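Local atomic coordinates of LipS lipolytic enzyme (Unidentified, PDB entry 4FBL), a protein that probably hydrolyses ester bonds of lipid substrates, as a thermostable lipase of the alpha/beta-hydrolase fold. Residues 44-49 with 112-117; 56-61 with 87-92; 103-108 with 134-139; 179-184 with 228-233. All coordinates share one frame; numbering follows the deposited sequence.

Contact 1: residues 44-49 with 112-117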
# COMPACT_ATOMS: atom_id res chain seq x y z
N PRO C 44 -20.93 -15.55 9.93
CA PRO C 44 -21.38 -14.37 9.20
C PRO C 44 -22.85 -14.16 9.56
O PRO C 44 -23.47 -15.07 10.13
CB PRO C 44 -21.28 -14.79 7.74
CG PRO C 44 -21.22 -16.30 7.74
CD PRO C 44 -20.61 -16.69 9.05
N LEU C 45 -23.41 -13.00 9.23
CA LEU C 45 -24.84 -12.75 9.38
C LEU C 45 -25.40 -12.26 8.05
O LEU C 45 -24.89 -11.31 7.47
CB LEU C 45 -25.04 -11.73 10.51
CG LEU C 45 -26.26 -10.76 10.63
CD1 LEU C 45 -27.50 -11.12 9.80
CD2 LEU C 45 -26.61 -10.43 12.09
N TYR C 46 -26.39 -12.99 7.51
CA TYR C 46 -27.08 -12.71 6.27
C TYR C 46 -28.56 -12.64 6.71
O TYR C 46 -29.01 -13.47 7.54
CB TYR C 46 -26.84 -13.81 5.22
CG TYR C 46 -25.45 -13.74 4.68
CD1 TYR C 46 -25.10 -12.79 3.68
CD2 TYR C 46 -24.44 -14.57 5.19
CE1 TYR C 46 -23.79 -12.66 3.23
CE2 TYR C 46 -23.10 -14.45 4.74
CZ TYR C 46 -22.79 -13.49 3.77
OH TYR C 46 -21.49 -13.40 3.30
N SER C 47 -29.28 -11.60 6.29
CA SER C 47 -30.68 -11.46 6.70
C SER C 47 -31.38 -10.84 5.52
O SER C 47 -30.89 -9.84 4.99
CB SER C 47 -30.78 -10.61 7.95
OG SER C 47 -32.14 -10.26 8.18
N VAL C 48 -32.46 -11.46 5.02
CA VAL C 48 -33.09 -10.89 3.83
C VAL C 48 -34.30 -10.06 4.29
O VAL C 48 -35.05 -10.52 5.14
CB VAL C 48 -33.56 -11.97 2.91
CG1 VAL C 48 -34.26 -11.37 1.60
CG2 VAL C 48 -32.40 -12.96 2.65
N GLY C 49 -34.49 -8.85 3.76
CA GLY C 49 -35.54 -7.93 4.27
C GLY C 49 -36.05 -7.13 3.07
O GLY C 49 -36.33 -7.69 2.04
N MET C 112 -21.49 -7.75 -2.24
CA MET C 112 -22.18 -6.71 -3.07
C MET C 112 -23.04 -7.42 -4.08
O MET C 112 -24.15 -7.00 -4.31
CB MET C 112 -21.21 -5.87 -3.92
CG MET C 112 -20.58 -4.76 -3.12
SD MET C 112 -19.33 -3.85 -4.05
CE MET C 112 -20.38 -3.22 -5.40
N ARG C 113 -22.55 -8.50 -4.69
CA ARG C 113 -23.39 -9.22 -5.66
C ARG C 113 -24.61 -9.87 -4.99
O ARG C 113 -25.68 -9.90 -5.58
CB ARG C 113 -22.55 -10.23 -6.45
CG ARG C 113 -21.54 -9.43 -7.33
CD ARG C 113 -20.49 -10.29 -8.03
NE ARG C 113 -19.76 -9.51 -9.03
CZ ARG C 113 -18.64 -9.90 -9.64
NH1 ARG C 113 -18.07 -11.07 -9.31
NH2 ARG C 113 -18.06 -9.11 -10.55
N TRP C 114 -24.44 -10.37 -3.77
CA TRP C 114 -25.53 -11.04 -3.03
C TRP C 114 -26.63 -10.00 -2.70
O TRP C 114 -27.84 -10.30 -2.85
CB TRP C 114 -24.96 -11.70 -1.77
CG TRP C 114 -25.95 -12.42 -0.90
CD1 TRP C 114 -26.24 -13.75 -0.94
CD2 TRP C 114 -26.77 -11.85 0.17
NE1 TRP C 114 -27.19 -14.05 0.05
CE2 TRP C 114 -27.54 -12.91 0.72
CE3 TRP C 114 -26.94 -10.53 0.69
CZ2 TRP C 114 -28.43 -12.72 1.82
CZ3 TRP C 114 -27.86 -10.32 1.76
CH2 TRP C 114 -28.61 -11.41 2.31
N LEU C 115 -26.19 -8.80 -2.30
CA LEU C 115 -27.11 -7.71 -1.98
C LEU C 115 -27.81 -7.22 -3.23
O LEU C 115 -28.97 -6.96 -3.16
CB LEU C 115 -26.39 -6.53 -1.32
CG LEU C 115 -25.89 -6.72 0.06
CD1 LEU C 115 -25.03 -5.55 0.51
CD2 LEU C 115 -26.98 -6.93 1.11
N GLU C 116 -27.13 -7.13 -4.35
CA GLU C 116 -27.75 -6.64 -5.57
C GLU C 116 -28.81 -7.61 -6.14
O GLU C 116 -29.77 -7.18 -6.71
CB GLU C 116 -26.71 -6.36 -6.64
CG GLU C 116 -26.11 -5.03 -6.52
CD GLU C 116 -24.69 -5.04 -7.02
OE1 GLU C 116 -23.96 -4.08 -6.73
OE2 GLU C 116 -24.26 -6.01 -7.67
N GLU C 117 -28.61 -8.91 -5.99
CA GLU C 117 -29.71 -9.86 -6.22
C GLU C 117 -31.01 -9.55 -5.45
O GLU C 117 -32.08 -9.75 -5.98
CB GLU C 117 -29.20 -11.30 -5.91
CG GLU C 117 -28.27 -11.85 -7.03
CD GLU C 117 -27.52 -13.16 -6.63
OE1 GLU C 117 -27.66 -13.75 -5.56
OE2 GLU C 117 -26.75 -13.66 -7.45
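Strand residue Y46 and helix residue W114 face each other with their CA atoms 9.6 Å apart, and the pair V48 and L115 comes slightly closer, CA to CA 8.9 Å. At that spacing the backbones cannot bond to each other, and no hydrogen bond joins the segments; the gap is bridged by side chains. W114 does nearly all the bridging. Its CG lies anti to the backbone N (chi1 180°), which carries the indole out from the helix toward the strand. Y46 meets it edge-to-face: the ring planes stand at 60°, and the centroid of the Y46 ring is 5.1 Å from that of the W114 six-membered ring. The leading atom is Y46 CD1, which sits 3.7 Å above the indole plane, over its centre. Y46 CB adds to the contact at 3.9 Å from W114 CZ2. A second approach comes at the rim of the indole, where the backbone O of S47 lies near the ring plane, 3.9 Å from W114 CH2. V48 arrives obliquely, its CG2 4.1 Å from W114 CZ2, so three consecutive residues touch the same benzo ring, one over a face, one at the edge and one obliquely. The contact is near the surface, and W114 has R118 as a cation-pi partner as well. Residues 45-47 form an outermost strand of the sheet within this chain, bonded by its backbone to strand 80-83. L45 and S47 send their side chains to helix 68-76 on one side of the sheet, while Y46 and W114 pack on A82 on the other, joining the sheet's edge to helix 101-118.

Contact 2: residues 56-61 with 87-92. With SPD (spermidine), chain I.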
# COMPACT_ATOMS: atom_id res chain seq x y z
N VAL C 56 -21.94 -5.00 5.70
CA VAL C 56 -21.25 -4.70 6.94
C VAL C 56 -19.94 -5.44 7.04
O VAL C 56 -19.96 -6.66 7.05
CB VAL C 56 -22.11 -5.08 8.20
CG1 VAL C 56 -21.41 -4.57 9.46
CG2 VAL C 56 -23.54 -4.48 8.05
N SER C 57 -18.81 -4.72 7.13
CA SER C 57 -17.52 -5.43 7.03
C SER C 57 -16.71 -5.35 8.33
O SER C 57 -16.45 -4.24 8.81
CB SER C 57 -16.66 -4.78 5.91
OG SER C 57 -15.43 -5.53 5.87
N HIS C 58 -16.28 -6.46 8.90
CA HIS C 58 -15.35 -6.39 10.04
C HIS C 58 -13.86 -6.11 9.57
O HIS C 58 -13.61 -5.90 8.37
CB HIS C 58 -15.43 -7.72 10.88
CG HIS C 58 -14.88 -8.93 10.16
ND1 HIS C 58 -13.54 -9.17 10.05
CD2 HIS C 58 -15.49 -9.96 9.50
CE1 HIS C 58 -13.34 -10.30 9.37
NE2 HIS C 58 -14.51 -10.78 8.99
N GLY C 59 -12.90 -6.10 10.50
CA GLY C 59 -11.53 -5.73 10.14
C GLY C 59 -10.53 -6.87 10.34
O GLY C 59 -10.92 -8.03 10.51
N PHE C 60 -9.24 -6.48 10.24
CA PHE C 60 -8.06 -7.39 10.12
C PHE C 60 -7.85 -8.09 11.48
O PHE C 60 -7.69 -7.41 12.47
CB PHE C 60 -6.87 -6.44 9.84
CG PHE C 60 -5.57 -7.11 9.62
CD1 PHE C 60 -5.28 -7.72 8.39
CD2 PHE C 60 -4.58 -7.01 10.63
CE1 PHE C 60 -3.97 -8.27 8.15
CE2 PHE C 60 -3.28 -7.59 10.44
CZ PHE C 60 -2.98 -8.23 9.23
N THR C 61 -7.74 -9.41 11.46
CA THR C 61 -7.73 -10.36 12.61
C THR C 61 -9.03 -10.39 13.41
O THR C 61 -9.15 -11.18 14.36
CB THR C 61 -6.61 -10.19 13.71
OG1 THR C 61 -6.96 -9.07 14.52
CG2 THR C 61 -5.19 -10.13 13.13
N THR C 87 -12.11 -13.99 4.24
CA THR C 87 -11.24 -15.14 4.04
C THR C 87 -10.15 -15.24 5.12
O THR C 87 -9.48 -14.24 5.45
CB THR C 87 -10.55 -15.00 2.63
OG1 THR C 87 -11.61 -14.78 1.65
CG2 THR C 87 -9.66 -16.31 2.28
N GLY C 88 -9.93 -16.44 5.66
CA GLY C 88 -8.89 -16.59 6.65
C GLY C 88 -9.21 -16.10 8.03
O GLY C 88 -8.35 -16.24 8.95
N HIS C 89 -10.41 -15.49 8.22
CA HIS C 89 -10.82 -14.95 9.55
C HIS C 89 -11.87 -15.86 10.27
O HIS C 89 -12.68 -16.60 9.60
CB HIS C 89 -11.35 -13.51 9.49
CG HIS C 89 -10.34 -12.54 8.99
ND1 HIS C 89 -9.81 -11.55 9.78
CD2 HIS C 89 -9.69 -12.48 7.82
CE1 HIS C 89 -8.90 -10.88 9.09
NE2 HIS C 89 -8.83 -11.40 7.90
N GLY C 90 -11.84 -15.79 11.61
CA GLY C 90 -12.68 -16.66 12.48
C GLY C 90 -12.49 -18.17 12.22
O GLY C 90 -13.45 -18.95 12.41
N THR C 91 -11.30 -18.58 11.73
CA THR C 91 -10.88 -20.03 11.57
C THR C 91 -9.55 -20.19 12.35
O THR C 91 -9.57 -20.35 13.58
CB THR C 91 -10.76 -20.43 10.14
OG1 THR C 91 -9.79 -19.59 9.45
CG2 THR C 91 -12.11 -20.26 9.45
N THR C 92 -8.40 -20.00 11.71
CA THR C 92 -7.15 -20.07 12.45
C THR C 92 -6.19 -19.01 11.92
O THR C 92 -6.33 -18.62 10.74
CB THR C 92 -6.47 -21.44 12.26
OG1 THR C 92 -6.04 -21.64 10.89
CG2 THR C 92 -7.42 -22.57 12.66
N1 SPD I . -8.36 -2.78 19.43
C2 SPD I . -8.56 -4.02 18.77
C3 SPD I . -8.96 -3.80 17.27
C4 SPD I . -9.79 -4.98 16.78
C5 SPD I . -8.93 -6.09 16.17
N6 SPD I . -9.70 -6.62 15.05
C7 SPD I . -10.98 -6.06 14.72
C8 SPD I . -10.93 -4.73 13.94
C9 SPD I . -9.54 -4.08 13.79
N10 SPD I . -9.64 -2.68 14.16
O HOH W 1 -10.54 -13.85 13.09
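The carbonyl O of F60, a residue whose CA packs against the H89 ring, is gripped from two sources. T61 OG1 gives it the shorter bond, 2.7 Å from F60 O, in the carbonyl plane and on a lone pair. Spermidine N6 adds a weak one, 3.4 Å from the same F60 O. T61 has its OG1 between the backbone N and the carbonyl carbon (chi1 75°), which turns the hydroxyl back to the preceding carbonyl. Across the contact H89 does the touching. The edge of its imidazole faces the F60-T61 backbone, with CE1 3.7 Å from F60 CA, while ND1 is hydrogen-bonded to G62 O. H58 reaches the same ring by its own edge, its CE1 3.8 Å from H89 CG; the ring planes meet obliquely, at 54°. Two bonds fix the H58 ring: its ND1 donates to G59 O at 2.9 Å, only 6° out of the ring plane, and its NE2 pairs with the backbone N of L86. A water ties the loops together, accepting from G90 N at 2.8 Å and donating to T61 O. The H58-G59 pair followed by a loop just after a central strand is consistent with the oxyanion-hole region of alpha/beta-hydrolase lipases, and G59, F60 and T61 line the spermidine pocket. Segment 56-61 leaves the end of strand 52-57, whose S57 packs on I108 of helix 101-118; F60 and H89 both meet W104 of that helix, and M96 of helix 93-97 touches F60, T61 and H89.

Contact 3: residues 103-108 with 134-139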
# COMPACT_ATOMS: atom_id res chain seq x y z
N ASP C 103 -8.16 -11.69 -1.99
CA ASP C 103 -9.22 -12.42 -1.31
C ASP C 103 -10.23 -11.44 -0.69
O ASP C 103 -11.40 -11.62 -0.86
CB ASP C 103 -8.67 -13.29 -0.16
CG ASP C 103 -7.73 -14.45 -0.68
OD1 ASP C 103 -7.87 -14.90 -1.80
OD2 ASP C 103 -6.84 -14.91 0.04
N TRP C 104 -9.79 -10.45 0.08
CA TRP C 104 -10.72 -9.66 0.85
C TRP C 104 -11.56 -8.72 0.01
O TRP C 104 -12.71 -8.45 0.32
CB TRP C 104 -10.06 -8.88 2.01
CG TRP C 104 -9.31 -9.86 2.94
CD1 TRP C 104 -9.65 -11.16 3.19
CD2 TRP C 104 -8.05 -9.64 3.60
NE1 TRP C 104 -8.72 -11.78 4.01
CE2 TRP C 104 -7.71 -10.87 4.27
CE3 TRP C 104 -7.15 -8.55 3.65
CZ2 TRP C 104 -6.54 -11.04 5.01
CZ3 TRP C 104 -5.93 -8.70 4.42
CH2 TRP C 104 -5.68 -9.93 5.12
N THR C 105 -10.97 -8.19 -1.04
CA THR C 105 -11.76 -7.33 -1.93
C THR C 105 -12.75 -8.22 -2.72
O THR C 105 -13.89 -7.79 -3.02
CB THR C 105 -10.86 -6.50 -2.90
OG1 THR C 105 -9.83 -7.32 -3.49
CG2 THR C 105 -10.25 -5.32 -2.17
N ALA C 106 -12.33 -9.43 -3.09
CA ALA C 106 -13.28 -10.36 -3.72
C ALA C 106 -14.41 -10.75 -2.74
O ALA C 106 -15.57 -10.98 -3.20
CB ALA C 106 -12.58 -11.66 -4.31
N ASP C 107 -14.13 -10.80 -1.43
CA ASP C 107 -15.21 -11.09 -0.50
C ASP C 107 -16.25 -9.96 -0.51
O ASP C 107 -17.46 -10.22 -0.44
CB ASP C 107 -14.75 -11.28 0.94
CG ASP C 107 -13.85 -12.53 1.13
OD1 ASP C 107 -14.13 -13.58 0.55
OD2 ASP C 107 -12.84 -12.42 1.82
N ILE C 108 -15.77 -8.72 -0.55
CA ILE C 108 -16.66 -7.53 -0.58
C ILE C 108 -17.46 -7.48 -1.89
O ILE C 108 -18.64 -7.24 -1.85
CB ILE C 108 -15.86 -6.31 -0.47
CG1 ILE C 108 -15.09 -6.34 0.87
CG2 ILE C 108 -16.76 -5.03 -0.59
CD1 ILE C 108 -15.96 -6.61 2.25
N THR C 134 -14.77 -0.15 2.88
CA THR C 134 -15.98 0.61 2.62
C THR C 134 -15.56 1.79 1.68
O THR C 134 -16.21 2.03 0.63
CB THR C 134 -16.53 1.15 3.95
OG1 THR C 134 -16.99 0.07 4.75
CG2 THR C 134 -17.66 2.13 3.77
N VAL C 135 -14.47 2.50 2.04
CA VAL C 135 -13.92 3.56 1.19
C VAL C 135 -13.47 2.98 -0.13
O VAL C 135 -13.75 3.55 -1.15
CB VAL C 135 -12.78 4.31 1.85
CG1 VAL C 135 -12.14 5.33 0.82
CG2 VAL C 135 -13.31 5.08 3.05
N TRP C 136 -12.83 1.83 -0.14
CA TRP C 136 -12.39 1.24 -1.40
C TRP C 136 -13.59 0.95 -2.27
O TRP C 136 -13.52 1.19 -3.51
CB TRP C 136 -11.59 -0.08 -1.17
CG TRP C 136 -11.39 -0.83 -2.42
CD1 TRP C 136 -10.38 -0.65 -3.39
CD2 TRP C 136 -12.19 -1.93 -2.88
NE1 TRP C 136 -10.57 -1.53 -4.44
CE2 TRP C 136 -11.65 -2.34 -4.15
CE3 TRP C 136 -13.29 -2.61 -2.34
CZ2 TRP C 136 -12.22 -3.39 -4.93
CZ3 TRP C 136 -13.86 -3.65 -3.11
CH2 TRP C 136 -13.30 -4.04 -4.39
N ALA C 137 -14.67 0.37 -1.70
CA ALA C 137 -15.76 -0.04 -2.64
C ALA C 137 -16.54 1.20 -3.19
O ALA C 137 -16.93 1.18 -4.36
CB ALA C 137 -16.75 -1.02 -1.95
N ALA C 138 -16.71 2.26 -2.40
CA ALA C 138 -17.37 3.46 -2.85
C ALA C 138 -16.54 4.25 -3.91
O ALA C 138 -17.13 4.99 -4.73
CB ALA C 138 -17.71 4.40 -1.65
N GLY C 139 -15.19 4.09 -3.89
CA GLY C 139 -14.27 4.69 -4.89
C GLY C 139 -14.14 3.83 -6.15
O GLY C 139 -14.01 4.34 -7.30
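T105 and W136 make the tight half of this helix-helix contact. The methyl CG2 of T105 stands 3.7 Å from the centroid of the W136 six-membered ring and only 5° off the ring normal, a CH-pi contact over the centre of the face. T105 CB follows at 3.8 Å from W136 CH2. With its CG anti to the backbone N (chi1 167°), W136 sends the indole across to the other helix, where it fills the space between the backbones; the axes of segments 103-108 and 134-139 come no nearer than 11.0 Å and cross at -65°. T105 shows only its carbon side to the ring, since its OG1 bonds to A101 O one helical turn back. The other half is looser. I108 CG2 reaches the rim of the indole near its plane, 4.1 Å from W136 CZ3, and the same methyl lies 4.2 Å from A137 CB; the CA atoms of I108 and A137 are nevertheless the nearest pair, at 7.8 Å. A106 points away from the interface and is exposed. With an alanine in place of W136, the methyl of T105 is likely to lose the aromatic face it rests on, leaving a gap between the two helices. F167 of the second subunit packs on both T105 and W136, so the indole also belongs to the dimer interface. Helix 200-213 adds I206 against T105, and V209 and L213 against W136, whereas beneath both helices I108 and A137 rest on M124 of strand 121-127 in the central sheet.

Contact 4: residues 179-184 with 228-233. With SPD (spermidine), chain I.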
# COMPACT_ATOMS: atom_id res chain seq x y z
N GLY C 179 -6.54 -7.11 18.96
CA GLY C 179 -7.89 -7.18 19.57
C GLY C 179 -8.19 -6.52 20.93
O GLY C 179 -7.33 -6.47 21.87
N SER C 180 -9.43 -6.02 21.02
CA SER C 180 -9.97 -5.32 22.21
C SER C 180 -9.19 -4.07 22.75
O SER C 180 -8.70 -4.08 23.87
CB SER C 180 -10.24 -6.34 23.31
OG SER C 180 -10.58 -7.63 22.80
N ASP C 181 -9.04 -3.02 21.94
CA ASP C 181 -8.78 -1.69 22.45
C ASP C 181 -10.23 -1.09 22.64
O ASP C 181 -10.81 -0.57 21.65
CB ASP C 181 -7.96 -0.83 21.44
CG ASP C 181 -7.88 0.62 21.85
OD1 ASP C 181 -7.73 0.84 23.06
OD2 ASP C 181 -7.99 1.58 21.03
N ILE C 182 -10.78 -1.16 23.88
CA ILE C 182 -12.22 -0.94 24.17
C ILE C 182 -12.27 -0.13 25.47
O ILE C 182 -11.64 -0.51 26.43
CB ILE C 182 -12.98 -2.28 24.29
CG1 ILE C 182 -13.10 -2.91 22.93
CG2 ILE C 182 -14.46 -2.06 24.89
CD1 ILE C 182 -13.51 -4.35 22.85
N LYS C 183 -12.90 1.04 25.49
CA LYS C 183 -12.91 1.79 26.74
C LYS C 183 -13.78 1.14 27.87
O LYS C 183 -13.33 1.07 29.02
CB LYS C 183 -13.29 3.26 26.52
CG LYS C 183 -12.99 4.13 27.75
CD LYS C 183 -13.39 5.52 27.47
CE LYS C 183 -13.04 6.41 28.63
NZ LYS C 183 -13.35 7.78 28.19
N ALA C 184 -15.00 0.70 27.53
CA ALA C 184 -15.91 0.00 28.44
C ALA C 184 -15.25 -1.24 29.06
O ALA C 184 -14.78 -2.16 28.35
CB ALA C 184 -17.20 -0.41 27.74
N GLU C 228 -10.19 9.11 20.60
CA GLU C 228 -9.00 8.53 21.11
C GLU C 228 -9.00 7.06 20.70
O GLU C 228 -9.99 6.36 20.94
CB GLU C 228 -8.98 8.70 22.64
CG GLU C 228 -7.97 7.84 23.30
CD GLU C 228 -7.66 8.31 24.76
OE1 GLU C 228 -6.64 7.76 25.28
OE2 GLU C 228 -8.40 9.19 25.31
N ASP C 229 -7.91 6.62 20.05
CA ASP C 229 -7.85 5.29 19.42
C ASP C 229 -6.39 4.87 19.47
O ASP C 229 -5.54 5.60 18.93
CB ASP C 229 -8.34 5.38 17.92
CG ASP C 229 -8.45 4.06 17.26
OD1 ASP C 229 -7.66 3.13 17.60
OD2 ASP C 229 -9.37 3.86 16.40
N HIS C 230 -6.14 3.73 20.10
CA HIS C 230 -4.80 3.20 20.31
C HIS C 230 -4.36 2.25 19.18
O HIS C 230 -3.26 1.72 19.24
CB HIS C 230 -4.67 2.50 21.71
CG HIS C 230 -5.31 3.30 22.82
ND1 HIS C 230 -4.91 4.59 23.14
CD2 HIS C 230 -6.39 3.04 23.62
CE1 HIS C 230 -5.70 5.08 24.09
NE2 HIS C 230 -6.61 4.15 24.40
N VAL C 231 -5.22 2.05 18.16
CA VAL C 231 -4.91 1.12 17.05
C VAL C 231 -4.66 1.88 15.72
O VAL C 231 -3.64 1.72 15.11
CB VAL C 231 -5.96 0.06 16.97
CG1 VAL C 231 -5.61 -1.00 15.89
CG2 VAL C 231 -6.00 -0.63 18.31
N VAL C 232 -5.62 2.74 15.33
CA VAL C 232 -5.63 3.37 14.07
C VAL C 232 -5.68 4.81 14.46
O VAL C 232 -6.53 5.20 15.28
CB VAL C 232 -6.93 3.06 13.22
CG1 VAL C 232 -7.10 4.08 12.05
CG2 VAL C 232 -6.96 1.62 12.68
N PRO C 233 -4.78 5.62 13.88
CA PRO C 233 -4.77 7.04 14.14
C PRO C 233 -6.09 7.79 13.81
O PRO C 233 -6.63 7.63 12.73
CB PRO C 233 -3.58 7.57 13.29
CG PRO C 233 -2.60 6.37 13.21
CD PRO C 233 -3.60 5.17 13.09
N1 SPD I . -8.36 -2.78 19.43
C2 SPD I . -8.56 -4.02 18.77
C3 SPD I . -8.96 -3.80 17.27
C4 SPD I . -9.79 -4.98 16.78
C5 SPD I . -8.93 -6.09 16.17
N6 SPD I . -9.70 -6.62 15.05
C7 SPD I . -10.98 -6.06 14.72
C8 SPD I . -10.93 -4.73 13.94
C9 SPD I . -9.54 -4.08 13.79
N10 SPD I . -9.64 -2.68 14.16
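The side chain of D181 overlaps the H230 backbone with its carboxylate and V231 CG2 with its CB. Its CG is anti to the backbone N (chi1 170°), which extends the carboxylate toward the opposite loop. There OD2 of D181 accepts the backbone N-H of H230 at 3.0 Å, with a fairly straight angle of 158° at the hydrogen, and the donor approaches from above the carboxylate plane. Nearer its own backbone, D181 CB packs on V231 CG2 at 3.7 Å. D229 braces its own loop. The backbone N of V231 lies 2.7 Å from D229 OD1, and the backbone N of V232 lies 3.1 Å from D229 OD1, the first bond an Asx turn and the second completing an Asx motif. D229 OD2 bonds to ND1 of H259. D181 OD2 and D229 OD1 stand 3.8 Å apart, each with its own N-H partners; D181 OD2 also receives a weak bond from the backbone N of H259. An asparagine in place of D181 would probably leave the N-H of H230 and the H259 backbone facing a less negative partner, weakening the tie between the loops. V231, G179, S180 and D181 line the spermidine pocket. A loop aspartate after a sheet strand, bonded to a histidine, is consistent with the acid of the Ser-His-Asp triad of alpha/beta hydrolases, here probably S128, H259 and D229.

From the N terminus, contact 1 closes a long loop that runs from the edge strand 45-47 to the far part of helix 101-118. Contact 2 opens and closes within that loop, joining the end of strand 52-57 to the loop ahead of helix 93-97. Contact 3 starts from the same helix as contact 1 and ends on helix 129-140, so the two cross along the chain. Contacts 2 and 3 touch directly: T87 bonds to W104 and D107. Contact 4 follows in series, tying two loops on the opposite side of the chain's centre from contacts 1 and 3. Spermidine touches both contact 2 and contact 4.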